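Local coordinates for hypothetical protein (Geobacillus stearothermophilus, PDB 1SFS), which is of unknown function but carries a glycoside hydrolase-like domain and may be a bacterial lysozyme, at residues V32-V37 / W56-S61; Q36-Q41 / V76-Y81. One frame throughout, in Å; residues are numbered along the deposited sequence.

Interaction 1: residues V32-V37 / W56-S61; sequences VDSAQV and WGRYLS
Val32 lays CG2 over the indole face of Trp56, a CH-pi contact 3.5 Å from CG2 to the centroid of the six-membered ring. Their backbones are neighbours in parallel strands 29-33 and 55-59, the two strands of a beta-alpha-beta unit with helix 40-49. Gly57 N donates to Val32 O (2.8 Å) and Ser34 N to Gly57 O (3.0 Å), while the CA atoms of Asp33 and Gly57 come within 3.9 Å, an approach made possible by the missing side chain of the glycine.

Ser34 works as a relay. Its OG lies between its own N and carbonyl carbon (chi1 62°), where it accepts from Trp56 NE1 at 2.9 Å, nearly in the indole plane, and donates to Gln36 O at 2.8 Å, in that carbonyl's plane. The same turn receives Arg58, whose chain bends at chi2 and chi3 to bring NH1 to Ser34 O (3.1 Å, N-H...O angle 149°), while Gln36 O sits above one guanidinium face. Further out, NE of Arg58 forms a salt bridge with Glu74 and NH2 bonds to Glu68 O, which position the guanidinium for Ser34 O. On the side of Asp33, a water joins OD1 of that residue to Tyr59 OH; Asp33 OD2 accepts from Asn229 and Gln216.

The example illustrates how side chains can complement sheet bonds: with Trp56 and Arg58 both donating to the turn, the Ser34 hydroxyl and the carbonyls of Ser34 and Gln36 each have a hydrogen-bond partner, and the chain leaving strand 29-33 is likely to be held in one shape.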
loop_
_atom_site.group_PDB
_atom_site.type_symbol
_atom_site.label_atom_id
_atom_site.label_comp_id
_atom_site.label_asym_id
_atom_site.label_seq_id
_atom_site.Cartn_x
_atom_site.Cartn_y
_atom_site.Cartn_z
ATOM N N VAL A 32 -6.516 -5.088 6.880
ATOM C CA VAL A 32 -7.141 -5.568 5.663
ATOM C C VAL A 32 -6.977 -4.524 4.563
ATOM O O VAL A 32 -6.437 -3.445 4.806
ATOM C CB VAL A 32 -8.661 -5.887 5.877
ATOM C CG1 VAL A 32 -8.807 -6.997 6.911
ATOM C CG2 VAL A 32 -9.449 -4.651 6.242
ATOM N N ASP A 33 -7.420 -4.830 3.364
ATOM C CA ASP A 33 -7.541 -3.840 2.308
ATOM C C ASP A 33 -8.752 -4.248 1.441
ATOM O O ASP A 33 -9.139 -5.422 1.416
ATOM C CB ASP A 33 -6.250 -3.694 1.483
ATOM C CG ASP A 33 -5.860 -4.922 0.742
ATOM O OD1 ASP A 33 -6.489 -5.155 -0.344
ATOM O OD2 ASP A 33 -4.971 -5.666 1.202
ATOM N N SER A 34 -9.307 -3.275 0.732
ATOM C CA SER A 34 -10.422 -3.563 -0.150
ATOM C C SER A 34 -10.491 -2.579 -1.299
ATOM O O SER A 34 -10.235 -1.388 -1.162
ATOM C CB SER A 34 -11.738 -3.544 0.620
ATOM O OG SER A 34 -12.040 -2.292 1.195
ATOM N N ALA A 35 -10.947 -3.103 -2.440
ATOM C CA ALA A 35 -11.261 -2.288 -3.589
ATOM C C ALA A 35 -12.444 -1.356 -3.339
ATOM O O ALA A 35 -12.494 -0.251 -3.827
ATOM C CB ALA A 35 -11.557 -3.175 -4.769
ATOM N N GLN A 36 -13.414 -1.837 -2.560
ATOM C CA GLN A 36 -14.643 -1.071 -2.328
ATOM C C GLN A 36 -14.531 -0.238 -1.050
ATOM O O GLN A 36 -13.722 -0.451 -0.155
ATOM C CB GLN A 36 -15.864 -1.992 -2.425
ATOM C CG GLN A 36 -15.989 -2.800 -1.196
ATOM C CD GLN A 36 -17.052 -3.894 -1.412
ATOM O OE1 GLN A 36 -16.862 -4.902 -2.055
ATOM N NE2 GLN A 36 -18.220 -3.734 -0.788
ATOM N N VAL A 37 -15.419 0.765 -0.994
ATOM C CA VAL A 37 -15.578 1.662 0.136
ATOM C C VAL A 37 -15.856 0.908 1.437
ATOM O O VAL A 37 -16.677 -0.045 1.459
ATOM C CB VAL A 37 -16.732 2.644 -0.146
ATOM C CG1 VAL A 37 -17.199 3.449 1.063
ATOM C CG2 VAL A 37 -16.342 3.530 -1.305
ATOM N N TRP A 56 -6.522 -0.215 7.170
ATOM C CA TRP A 56 -7.390 -0.625 6.058
ATOM C C TRP A 56 -6.852 0.016 4.798
ATOM O O TRP A 56 -6.883 1.251 4.655
ATOM C CB TRP A 56 -8.831 -0.252 6.352
ATOM C CG TRP A 56 -9.848 -1.013 5.520
ATOM C CD1 TRP A 56 -9.877 -1.171 4.170
ATOM C CD2 TRP A 56 -10.993 -1.717 6.025
ATOM N NE1 TRP A 56 -10.942 -1.950 3.810
ATOM C CE2 TRP A 56 -11.639 -2.282 4.914
ATOM C CE3 TRP A 56 -11.501 -1.945 7.296
ATOM C CZ2 TRP A 56 -12.802 -3.044 5.065
ATOM C CZ3 TRP A 56 -12.653 -2.697 7.437
ATOM C CH2 TRP A 56 -13.284 -3.232 6.322
ATOM N N GLY A 57 -6.343 -0.777 3.871
ATOM C CA GLY A 57 -5.842 -0.298 2.597
ATOM C C GLY A 57 -7.004 0.100 1.678
ATOM O O GLY A 57 -7.936 -0.667 1.489
ATOM N N ARG A 58 -6.903 1.296 1.144
ATOM C CA ARG A 58 -7.929 1.873 0.300
ATOM C C ARG A 58 -7.297 2.721 -0.775
ATOM O O ARG A 58 -6.183 3.221 -0.646
ATOM C CB ARG A 58 -8.876 2.742 1.137
ATOM C CG ARG A 58 -9.791 1.944 2.050
ATOM C CD ARG A 58 -10.845 1.120 1.268
ATOM N NE ARG A 58 -11.731 2.051 0.580
ATOM C CZ ARG A 58 -11.791 2.284 -0.706
ATOM N NH1 ARG A 58 -11.123 1.522 -1.596
ATOM N NH2 ARG A 58 -12.538 3.282 -1.130
ATOM N N TYR A 59 -8.038 2.913 -1.863
ATOM C CA TYR A 59 -7.516 3.547 -3.076
ATOM C C TYR A 59 -7.797 5.018 -3.113
ATOM O O TYR A 59 -8.893 5.505 -2.820
ATOM C CB TYR A 59 -8.090 2.809 -4.322
ATOM C CG TYR A 59 -7.592 1.417 -4.332
ATOM C CD1 TYR A 59 -8.238 0.398 -3.637
ATOM C CD2 TYR A 59 -6.376 1.084 -4.930
ATOM C CE1 TYR A 59 -7.737 -0.886 -3.602
ATOM C CE2 TYR A 59 -5.870 -0.182 -4.922
ATOM C CZ TYR A 59 -6.537 -1.185 -4.264
ATOM O OH TYR A 59 -6.056 -2.461 -4.189
ATOM N N LEU A 60 -6.805 5.795 -3.558
ATOM C CA LEU A 60 -6.879 7.242 -3.658
ATOM C C LEU A 60 -7.823 7.728 -4.750
ATOM O O LEU A 60 -8.295 8.878 -4.638
ATOM C CB LEU A 60 -5.499 7.822 -3.882
ATOM C CG LEU A 60 -4.578 7.797 -2.660
ATOM C CD1 LEU A 60 -3.147 8.090 -3.067
ATOM C CD2 LEU A 60 -4.993 8.795 -1.595
ATOM N N SER A 61 -8.032 6.933 -5.774
ATOM C CA SER A 61 -8.878 7.368 -6.898
ATOM C C SER A 61 -9.613 6.162 -7.468
ATOM O O SER A 61 -9.332 4.974 -7.198
ATOM C CB SER A 61 -8.048 8.126 -7.905
ATOM O OG SER A 61 -7.106 7.278 -8.516
HETATM O O HOH W 1 -7.429 -4.085 -2.609
#

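Interaction 2: residues Q36-Q41 / V76-Y81; sequences QVVTDQ and VRIRNY
Val38 O is gripped by two nitrogens of Arg77 in one of that side chain's two modelled conformers, which meets it side-on: NE and NH1 each donate at 2.8 Å to this one oxygen, and it lies within the guanidinium plane. The two donors differ in approach, NE arriving on a lone pair in the carbonyl plane and NH1 tilted 35° from it. This fastens the loop that leads into helix 40-49, whose N-cap is Thr39, to the C-terminal end of helix 72-80; the two helices belong to successive beta-alpha units of the fold. In that conformer, the Arg77 chain runs extended as far as CD and then turns at chi3 (51°), which swings NE round to face the carbonyl. Glu74, from the same helix, accepts from Val38 N, so both backbone polar groups of this residue are held by helix 72-80.

Beneath these bonds the contact is apolar. Ile78 reaches Val38 at about a right angle, its CD1 3.8 Å from Val38 CG2 and its CG1 3.9 Å from Val38 CB. An alanine in place of Ile78 would lack CG1 and CD1, and the gap beside Val38 would probably leave that side chain less firmly seated on the helix.

Nearer the surface, Tyr81 and Asp40 add a second polar link. The ring of Tyr81 stacks with that of Phe43. Gln44 NE2 bonds to Asp40 OD1, giving this oxygen two partners, for Tyr81 OH donates to the same OD1 across a very short 2.5 Å, OD1 lying at the ring's edge and the carboxylate plane turned 30° from that of the ring.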
loop_
_atom_site.group_PDB
_atom_site.type_symbol
_atom_site.label_atom_id
_atom_site.label_comp_id
_atom_site.label_asym_id
_atom_site.label_seq_id
_atom_site.Cartn_x
_atom_site.Cartn_y
_atom_site.Cartn_z
ATOM N N GLN A 36 -13.414 -1.837 -2.560
ATOM C CA GLN A 36 -14.643 -1.071 -2.328
ATOM C C GLN A 36 -14.531 -0.238 -1.050
ATOM O O GLN A 36 -13.722 -0.451 -0.155
ATOM C CB GLN A 36 -15.864 -1.992 -2.425
ATOM C CG GLN A 36 -15.989 -2.800 -1.196
ATOM C CD GLN A 36 -17.052 -3.894 -1.412
ATOM O OE1 GLN A 36 -16.862 -4.902 -2.055
ATOM N NE2 GLN A 36 -18.220 -3.734 -0.788
ATOM N N VAL A 37 -15.419 0.765 -0.994
ATOM C CA VAL A 37 -15.578 1.662 0.136
ATOM C C VAL A 37 -15.856 0.908 1.437
ATOM O O VAL A 37 -16.677 -0.045 1.459
ATOM C CB VAL A 37 -16.732 2.644 -0.146
ATOM C CG1 VAL A 37 -17.199 3.449 1.063
ATOM C CG2 VAL A 37 -16.342 3.530 -1.305
ATOM N N VAL A 38 -15.253 1.408 2.498
ATOM C CA VAL A 38 -15.553 0.895 3.831
ATOM C C VAL A 38 -16.840 1.542 4.300
ATOM O O VAL A 38 -16.815 2.625 4.858
ATOM C CB VAL A 38 -14.427 1.173 4.804
ATOM C CG1 VAL A 38 -14.698 0.443 6.121
ATOM C CG2 VAL A 38 -13.085 0.724 4.266
ATOM N N THR A 39 -17.939 0.890 4.135
ATOM C CA THR A 39 -19.198 1.243 4.774
ATOM C C THR A 39 -19.211 0.640 6.150
ATOM O O THR A 39 -18.419 -0.246 6.499
ATOM C CB THR A 39 -20.355 0.675 3.923
ATOM O OG1 THR A 39 -20.210 -0.739 3.950
ATOM C CG2 THR A 39 -20.398 1.282 2.527
ATOM N N ASP A 40 -20.166 1.071 6.973
ATOM C CA ASP A 40 -20.314 0.423 8.279
ATOM C C ASP A 40 -20.587 -1.048 8.128
ATOM O O ASP A 40 -20.070 -1.874 8.878
ATOM C CB ASP A 40 -21.406 1.037 9.143
ATOM C CG ASP A 40 -21.390 0.415 10.563
ATOM O OD1 ASP A 40 -20.412 0.562 11.319
ATOM O OD2 ASP A 40 -22.388 -0.223 10.988
ATOM N N GLN A 41 -21.396 -1.386 7.113
ATOM C CA GLN A 41 -21.706 -2.801 6.837
ATOM C C GLN A 41 -20.446 -3.615 6.563
ATOM O O GLN A 41 -20.314 -4.695 7.154
ATOM C CB GLN A 41 -22.748 -2.936 5.741
ATOM C CG GLN A 41 -24.140 -2.632 6.285
ATOM C CD GLN A 41 -24.870 -3.660 7.110
ATOM O OE1 GLN A 41 -24.339 -4.726 7.398
ATOM N NE2 GLN A 41 -26.121 -3.449 7.541
ATOM N N VAL A 76 -13.466 9.734 7.501
ATOM C CA VAL A 76 -14.021 10.024 8.800
ATOM C C VAL A 76 -14.556 8.754 9.421
ATOM O O VAL A 76 -14.332 8.458 10.622
ATOM C CB VAL A 76 -15.147 11.096 8.713
ATOM C CG1 VAL A 76 -15.982 11.143 9.969
ATOM C CG2 VAL A 76 -14.525 12.459 8.407
ATOM N N ARG A 77 -15.295 7.961 8.662
ATOM C CA ARG A 77 -15.812 6.749 9.286
ATOM C C ARG A 77 -14.713 5.768 9.700
ATOM O O ARG A 77 -14.733 5.203 10.794
ATOM C CB ARG A 77 -16.819 6.148 8.309
ATOM C CG ARG A 77 -17.363 4.836 8.834
ATOM C CD ARG A 77 -18.562 4.348 8.026
ATOM N NE ARG A 77 -18.260 4.335 6.613
ATOM C CZ ARG A 77 -18.573 5.190 5.659
ATOM N NH1 ARG A 77 -18.171 5.000 4.456
ATOM N NH2 ARG A 77 -19.344 6.255 5.938
ATOM N N ILE A 78 -13.724 5.545 8.777
ATOM C CA ILE A 78 -12.676 4.613 9.128
ATOM C C ILE A 78 -12.000 5.037 10.427
ATOM O O ILE A 78 -11.775 4.233 11.326
ATOM C CB ILE A 78 -11.676 4.467 7.947
ATOM C CG1 ILE A 78 -12.368 3.866 6.718
ATOM C CG2 ILE A 78 -10.489 3.640 8.373
ATOM C CD1 ILE A 78 -11.530 3.935 5.452
ATOM N N ARG A 79 -11.664 6.318 10.517
ATOM C CA ARG A 79 -10.999 6.816 11.712
ATOM C C ARG A 79 -11.898 6.722 12.916
ATOM O O ARG A 79 -11.403 6.562 14.043
ATOM C CB ARG A 79 -10.494 8.229 11.477
ATOM C CG ARG A 79 -9.444 8.307 10.371
ATOM C CD ARG A 79 -8.787 9.625 10.156
ATOM N NE ARG A 79 -7.851 9.869 11.282
ATOM C CZ ARG A 79 -7.933 10.694 12.309
ATOM N NH1 ARG A 79 -6.903 10.689 13.181
ATOM N NH2 ARG A 79 -8.984 11.454 12.437
ATOM N N ASN A 80 -13.217 6.807 12.757
ATOM C CA ASN A 80 -14.160 6.659 13.870
ATOM C C ASN A 80 -14.047 5.309 14.507
ATOM O O ASN A 80 -14.346 5.172 15.708
ATOM C CB ASN A 80 -15.545 6.984 13.350
ATOM C CG ASN A 80 -16.678 6.413 14.157
ATOM O OD1 ASN A 80 -17.137 5.341 13.972
ATOM N ND2 ASN A 80 -17.078 7.230 15.069
ATOM N N TYR A 81 -13.619 4.272 13.788
ATOM C CA TYR A 81 -13.399 2.946 14.342
ATOM C C TYR A 81 -12.026 2.751 14.959
ATOM O O TYR A 81 -11.683 1.661 15.402
ATOM C CB TYR A 81 -13.648 1.905 13.263
ATOM C CG TYR A 81 -14.989 1.922 12.637
ATOM C CD1 TYR A 81 -16.141 1.864 13.348
ATOM C CD2 TYR A 81 -15.055 1.991 11.240
ATOM C CE1 TYR A 81 -17.377 1.873 12.669
ATOM C CE2 TYR A 81 -16.195 2.004 10.544
ATOM C CZ TYR A 81 -17.357 1.954 11.295
ATOM O OH TYR A 81 -18.532 1.968 10.553
#

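How the interactions relate
Both interactions start from the chain that leaves strand 29-33 and share Gln36 and Val37, but they bind it at different depths. Interaction 1 is buried, and it joins two neighbouring strands of the sheet through backbone bonds, an indole and a guanidinium. Interaction 2, farther from the centre of the chain and only partly buried, ties the following loop and the start of helix 40-49 to helix 72-80, with side chains supplying every hydrogen-bond donor across it. Val38 connects the layers: its CG2 lies 3.4 Å from Trp56 CE2 and also packs on Arg58 CD. A single oxygen, Glu74 OE1, takes a partner from each contact and so ties the two together.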